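Local coordinates for protein carbohydrate kinase, FGGY (Novosphingobium aromaticivorans, PDB 3H6E) that probably phosphorylates a carbohydrate substrate as a kinase of the FGGY family, whose two domains belong to the actin-like ATPase clan, at residues G44-D49 and Y96-P101; I81-D86 and D142-A147. One frame throughout, in Å; residues are numbered along the deposited sequence.

Contact 1. Residues G44-D49 and Y96-P101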
loop_
_atom_site.group_PDB
_atom_site.type_symbol
_atom_site.label_atom_id
_atom_site.label_comp_id
_atom_site.label_asym_id
_atom_site.label_seq_id
_atom_site.Cartn_x
_atom_site.Cartn_y
_atom_site.Cartn_z
ATOM N N GLY A 44 -22.725 3.032 16.327
ATOM C CA GLY A 44 -21.501 3.421 16.999
ATOM C C GLY A 44 -20.411 2.695 16.240
ATOM O O GLY A 44 -19.222 2.823 16.530
ATOM N N ILE A 45 -20.851 1.925 15.248
ATOM C CA ILE A 45 -19.972 1.154 14.380
ATOM C C ILE A 45 -19.676 1.916 13.091
ATOM O O ILE A 45 -20.574 2.163 12.286
ATOM C CB ILE A 45 -20.613 -0.197 14.017
ATOM C CG1 ILE A 45 -20.861 -1.025 15.277
ATOM C CG2 ILE A 45 -19.741 -0.959 13.036
ATOM C CD1 ILE A 45 -21.227 -2.469 14.991
ATOM N N ARG A 46 -18.414 2.288 12.900
ATOM C CA ARG A 46 -18.005 3.019 11.704
ATOM C C ARG A 46 -17.973 2.113 10.476
ATOM O O ARG A 46 -17.471 0.991 10.530
ATOM C CB ARG A 46 -16.650 3.696 11.922
ATOM C CG ARG A 46 -16.756 5.080 12.546
ATOM C CD ARG A 46 -15.750 5.275 13.671
ATOM N NE ARG A 46 -14.374 5.371 13.195
ATOM C CZ ARG A 46 -13.307 5.254 13.980
ATOM N NH1 ARG A 46 -13.457 5.028 15.279
ATOM N NH2 ARG A 46 -12.088 5.358 13.468
ATOM N N ARG A 47 -18.518 2.612 9.371
ATOM C CA ARG A 47 -18.665 1.816 8.159
ATOM C C ARG A 47 -18.145 2.552 6.935
ATOM O O ARG A 47 -18.156 3.782 6.886
ATOM C CB ARG A 47 -20.140 1.464 7.938
ATOM C CG ARG A 47 -20.873 1.029 9.197
ATOM C CD ARG A 47 -20.491 -0.379 9.597
ATOM N NE ARG A 47 -21.380 -1.373 9.005
ATOM C CZ ARG A 47 -22.183 -2.167 9.708
ATOM N NH1 ARG A 47 -22.199 -2.092 11.031
ATOM N NH2 ARG A 47 -22.961 -3.046 9.094
ATOM N N LEU A 48 -17.680 1.789 5.950
ATOM C CA LEU A 48 -17.452 2.328 4.617
ATOM C C LEU A 48 -18.818 2.660 4.031
ATOM O O LEU A 48 -19.742 1.850 4.105
ATOM C CB LEU A 48 -16.735 1.305 3.737
ATOM C CG LEU A 48 -15.204 1.325 3.714
ATOM C CD1 LEU A 48 -14.631 1.871 5.011
ATOM C CD2 LEU A 48 -14.665 -0.069 3.417
ATOM N N ASP A 49 -18.956 3.852 3.466
ATOM C CA ASP A 49 -20.250 4.288 2.957
ATOM C C ASP A 49 -20.489 3.770 1.547
ATOM O O ASP A 49 -20.368 4.514 0.576
ATOM C CB ASP A 49 -20.360 5.811 2.988
ATOM C CG ASP A 49 -21.794 6.292 2.891
ATOM O OD1 ASP A 49 -22.671 5.479 2.522
ATOM O OD2 ASP A 49 -22.042 7.482 3.185
ATOM N N TYR A 96 -12.160 -0.210 8.668
ATOM C CA TYR A 96 -11.108 -0.994 9.312
ATOM C C TYR A 96 -10.525 -0.284 10.531
ATOM O O TYR A 96 -9.854 -0.900 11.356
ATOM C CB TYR A 96 -10.021 -1.462 8.328
ATOM C CG TYR A 96 -9.110 -0.395 7.745
ATOM C CD1 TYR A 96 -8.290 0.378 8.560
ATOM C CD2 TYR A 96 -9.028 -0.206 6.369
ATOM C CE1 TYR A 96 -7.445 1.338 8.022
ATOM C CE2 TYR A 96 -8.186 0.746 5.824
ATOM C CZ TYR A 96 -7.395 1.516 6.653
ATOM O OH TYR A 96 -6.556 2.464 6.106
ATOM N N GLU A 97 -10.808 1.008 10.652
ATOM C CA GLU A 97 -10.376 1.765 11.820
ATOM C C GLU A 97 -11.360 1.622 12.977
ATOM O O GLU A 97 -11.081 2.063 14.094
ATOM C CB GLU A 97 -10.161 3.243 11.480
ATOM C CG GLU A 97 -9.051 3.486 10.472
ATOM C CD GLU A 97 -8.375 4.832 10.659
ATOM O OE1 GLU A 97 -8.340 5.621 9.691
ATOM O OE2 GLU A 97 -7.876 5.097 11.775
ATOM N N GLN A 98 -12.509 1.003 12.713
ATOM C CA GLN A 98 -13.478 0.736 13.772
ATOM C C GLN A 98 -12.899 -0.214 14.807
ATOM O O GLN A 98 -12.362 -1.270 14.468
ATOM C CB GLN A 98 -14.782 0.159 13.215
ATOM C CG GLN A 98 -15.670 -0.496 14.281
ATOM C CD GLN A 98 -16.116 0.475 15.368
ATOM O OE1 GLN A 98 -16.361 1.652 15.105
ATOM N NE2 GLN A 98 -16.228 -0.022 16.594
ATOM N N SER A 99 -13.015 0.173 16.070
ATOM C CA SER A 99 -12.538 -0.638 17.177
ATOM C C SER A 99 -13.254 -1.985 17.228
ATOM O O SER A 99 -14.403 -2.109 16.806
ATOM C CB SER A 99 -12.746 0.108 18.493
ATOM O OG SER A 99 -12.262 -0.647 19.584
ATOM N N ILE A 100 -12.563 -2.993 17.743
ATOM C CA ILE A 100 -13.175 -4.294 17.969
ATOM C C ILE A 100 -13.080 -4.616 19.456
ATOM O O ILE A 100 -12.031 -4.418 20.068
ATOM C CB ILE A 100 -12.503 -5.404 17.125
ATOM C CG1 ILE A 100 -12.535 -5.032 15.634
ATOM C CG2 ILE A 100 -13.182 -6.743 17.361
ATOM C CD1 ILE A 100 -12.291 -6.196 14.683
ATOM N N PRO A 101 -14.184 -5.090 20.047
ATOM C CA PRO A 101 -14.231 -5.399 21.480
ATOM C C PRO A 101 -13.090 -6.300 21.941
ATOM O O PRO A 101 -12.739 -7.273 21.272
ATOM C CB PRO A 101 -15.577 -6.106 21.639
ATOM C CG PRO A 101 -16.424 -5.508 20.576
ATOM C CD PRO A 101 -15.497 -5.277 19.402
#
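Gln98 has CG anti to its backbone N (chi1 164°) and then bends at chi2 (61°), which lifts its amide out of the 96-101 loop and against the backbone at Arg46. There OE1 accepts a hydrogen bond from Arg46 N, 3.1 Å between the two atoms and nearly straight at 177°, although the N-H arrives from above the carbonyl plane. NE2 turns back to its own loop and donates to Ser99 O, a short (2.8 Å) but bent bond with the acceptor tilted out of the Gln98 amide plane; this fixes which way round the amide lies. A glutamine suits the place, offering acceptor and donor together. In the FGGY N-terminal half the loop, which leads into helix 102-109, runs beside the small hairpin of strands 40-41 and 46-47, where Arg46 also bonds through its backbone to Asp95. Arg46 bends at chi2 and chi3 until its guanidinium lays one face over Glu97 O and Gln98 N, with NH2 3.5 Å from Glu97 CB. Glu97 OE2 stays 4.5 Å from Arg46 NH2, beyond a salt bridge. An alanine in place of Gln98 would remove both amide bonds, and the loop is likely to be held less firmly against the hairpin.

Contact 2. Residues I81-D86 and D142-A147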
loop_
_atom_site.group_PDB
_atom_site.type_symbol
_atom_site.label_atom_id
_atom_site.label_comp_id
_atom_site.label_asym_id
_atom_site.label_seq_id
_atom_site.Cartn_x
_atom_site.Cartn_y
_atom_site.Cartn_z
ATOM N N ILE A 81 -13.909 -5.638 3.486
ATOM C CA ILE A 81 -14.594 -6.853 3.071
ATOM C C ILE A 81 -16.096 -6.608 2.974
ATOM O O ILE A 81 -16.674 -5.900 3.794
ATOM C CB ILE A 81 -14.309 -8.016 4.040
ATOM C CG1 ILE A 81 -14.861 -9.330 3.479
ATOM C CG2 ILE A 81 -14.877 -7.713 5.416
ATOM C CD1 ILE A 81 -14.148 -9.808 2.240
ATOM N N ALA A 82 -16.722 -7.185 1.954
ATOM C CA ALA A 82 -18.144 -6.975 1.726
ATOM C C ALA A 82 -18.892 -8.299 1.685
ATOM O O ALA A 82 -18.361 -9.310 1.218
ATOM C CB ALA A 82 -18.362 -6.192 0.437
ATOM N N ALA A 83 -20.128 -8.285 2.176
ATOM C CA ALA A 83 -20.955 -9.484 2.220
ATOM C C ALA A 83 -22.252 -9.289 1.438
ATOM O O ALA A 83 -22.923 -8.265 1.569
ATOM C CB ALA A 83 -21.255 -9.871 3.664
ATOM N N LEU A 84 -22.593 -10.276 0.619
ATOM C CA LEU A 84 -23.820 -10.230 -0.162
ATOM C C LEU A 84 -24.763 -11.337 0.284
ATOM O O LEU A 84 -24.429 -12.516 0.186
ATOM C CB LEU A 84 -23.517 -10.390 -1.653
ATOM C CG LEU A 84 -22.376 -9.557 -2.236
ATOM C CD1 LEU A 84 -22.184 -9.883 -3.706
ATOM C CD2 LEU A 84 -22.634 -8.070 -2.037
ATOM N N THR A 85 -25.935 -10.955 0.782
ATOM C CA THR A 85 -26.964 -11.923 1.145
ATOM C C THR A 85 -28.064 -11.911 0.092
ATOM O O THR A 85 -28.642 -10.862 -0.205
ATOM C CB THR A 85 -27.569 -11.632 2.531
ATOM O OG1 THR A 85 -26.525 -11.322 3.459
ATOM C CG2 THR A 85 -28.341 -12.844 3.038
ATOM N N ASP A 86 -28.337 -13.081 -0.477
ATOM C CA ASP A 86 -29.316 -13.207 -1.555
ATOM C C ASP A 86 -29.056 -12.226 -2.700
ATOM O O ASP A 86 -29.979 -11.595 -3.216
ATOM C CB ASP A 86 -30.743 -13.047 -1.023
ATOM C CG ASP A 86 -31.258 -14.307 -0.358
ATOM O OD1 ASP A 86 -30.900 -15.414 -0.817
ATOM O OD2 ASP A 86 -32.021 -14.192 0.625
ATOM N N ASP A 142 -26.229 -15.569 11.272
ATOM C CA ASP A 142 -26.949 -16.167 10.152
ATOM C C ASP A 142 -26.590 -15.502 8.831
ATOM O O ASP A 142 -26.292 -16.175 7.842
ATOM C CB ASP A 142 -28.461 -16.093 10.388
ATOM C CG ASP A 142 -28.881 -16.752 11.693
ATOM O OD1 ASP A 142 -30.024 -16.517 12.140
ATOM O OD2 ASP A 142 -28.067 -17.503 12.274
ATOM N N VAL A 143 -26.618 -14.175 8.821
ATOM C CA VAL A 143 -26.312 -13.412 7.617
ATOM C C VAL A 143 -24.907 -13.705 7.081
ATOM O O VAL A 143 -24.664 -13.594 5.879
ATOM C CB VAL A 143 -26.492 -11.895 7.850
ATOM C CG1 VAL A 143 -25.979 -11.096 6.653
ATOM C CG2 VAL A 143 -27.957 -11.575 8.128
HETATM N N MSE A 144 -23.988 -14.085 7.967
HETATM C CA MSE A 144 -22.626 -14.410 7.548
HETATM C C MSE A 144 -22.528 -15.799 6.915
HETATM O O MSE A 144 -21.710 -16.025 6.021
HETATM C CB MSE A 144 -21.641 -14.302 8.715
HETATM C CG MSE A 144 -21.434 -12.892 9.233
HETATM SE SE MSE A 144 -21.338 -11.562 7.808
HETATM C CE MSE A 144 -19.731 -12.173 6.878
ATOM N N ALA A 145 -23.362 -16.724 7.380
ATOM C CA ALA A 145 -23.339 -18.093 6.870
ATOM C C ALA A 145 -23.999 -18.212 5.494
ATOM O O ALA A 145 -23.702 -19.130 4.732
ATOM C CB ALA A 145 -23.999 -19.036 7.862
ATOM N N ASN A 146 -24.897 -17.282 5.187
ATOM C CA ASN A 146 -25.570 -17.254 3.893
ATOM C C ASN A 146 -24.846 -16.320 2.940
ATOM O O ASN A 146 -25.255 -16.136 1.791
ATOM C CB ASN A 146 -27.014 -16.777 4.056
ATOM C CG ASN A 146 -27.819 -17.654 5.000
ATOM O OD1 ASN A 146 -28.776 -17.196 5.632
ATOM N ND2 ASN A 146 -27.432 -18.924 5.103
ATOM N N ALA A 147 -23.763 -15.725 3.427
ATOM C CA ALA A 147 -23.119 -14.637 2.710
ATOM C C ALA A 147 -22.115 -15.104 1.667
ATOM O O ALA A 147 -21.445 -16.118 1.839
ATOM C CB ALA A 147 -22.449 -13.688 3.694
#
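The end of helix 141-145 packs beside strand 81-85, the middle strand of a small three-stranded antiparallel sheet, just where the chain turns from the helix into edge strand 148-151. Leu84 already pairs with Thr148 through the backbone, so the approach at Ala147 continues the line of that strand pairing.

Apolar contacts make up the more buried part. The methyl of Ala83 points toward the helix end and meets Ala147 CB at 4.0 Å; side chains this small suit a place where two backbones run close, with Thr85 CA only 5.0 Å from Ala147 CA. Met144 (selenomethionine) starts off away from the strand, but three successive turns of about -67°, -40° and -63° fold its chain back, so that CE comes to 4.2 Å from Ala83 CB. Its long, flexible chain also reaches Leu149 of the edge strand. Nearer the surface, Thr85 CG2, anti to its backbone N, lies 4.3 Å from Asn146 CB.

The polar part is slight, for no conventional hydrogen bond joins the segments. Ala147 CA directs its hydrogen at Leu84 O, a C-H...O contact of 3.5 Å.

A beta-branched threonine fits both a strand and this partly exposed border, presenting methyl and hydroxyl together. The Thr85 side chain crosses that of Val143 at about a right angle, in a tight van der Waals contact, not a hydrogen bond: hydroxyl OG1 lies 3.2 Å from methyl CG1 of Val143.

Both contacts lie on the same side of the chain's centre, their own centres about 18 Å apart and their nearest atoms about 6 Å apart without touching. Contact 1 is a surface meeting of a hairpin edge with a loop, and none of its touching residues is buried; contact 2 is partly buried and sets a helix end on a sheet strand. The chemistry follows the setting: amide and guanidinium groups address backbone atoms in the first, while methyl groups dominate the second. No element is shared directly, but helix 129-139 borders both, touching Ile45 through Trp135 and Met144 through Asp137. In sequence their segments alternate.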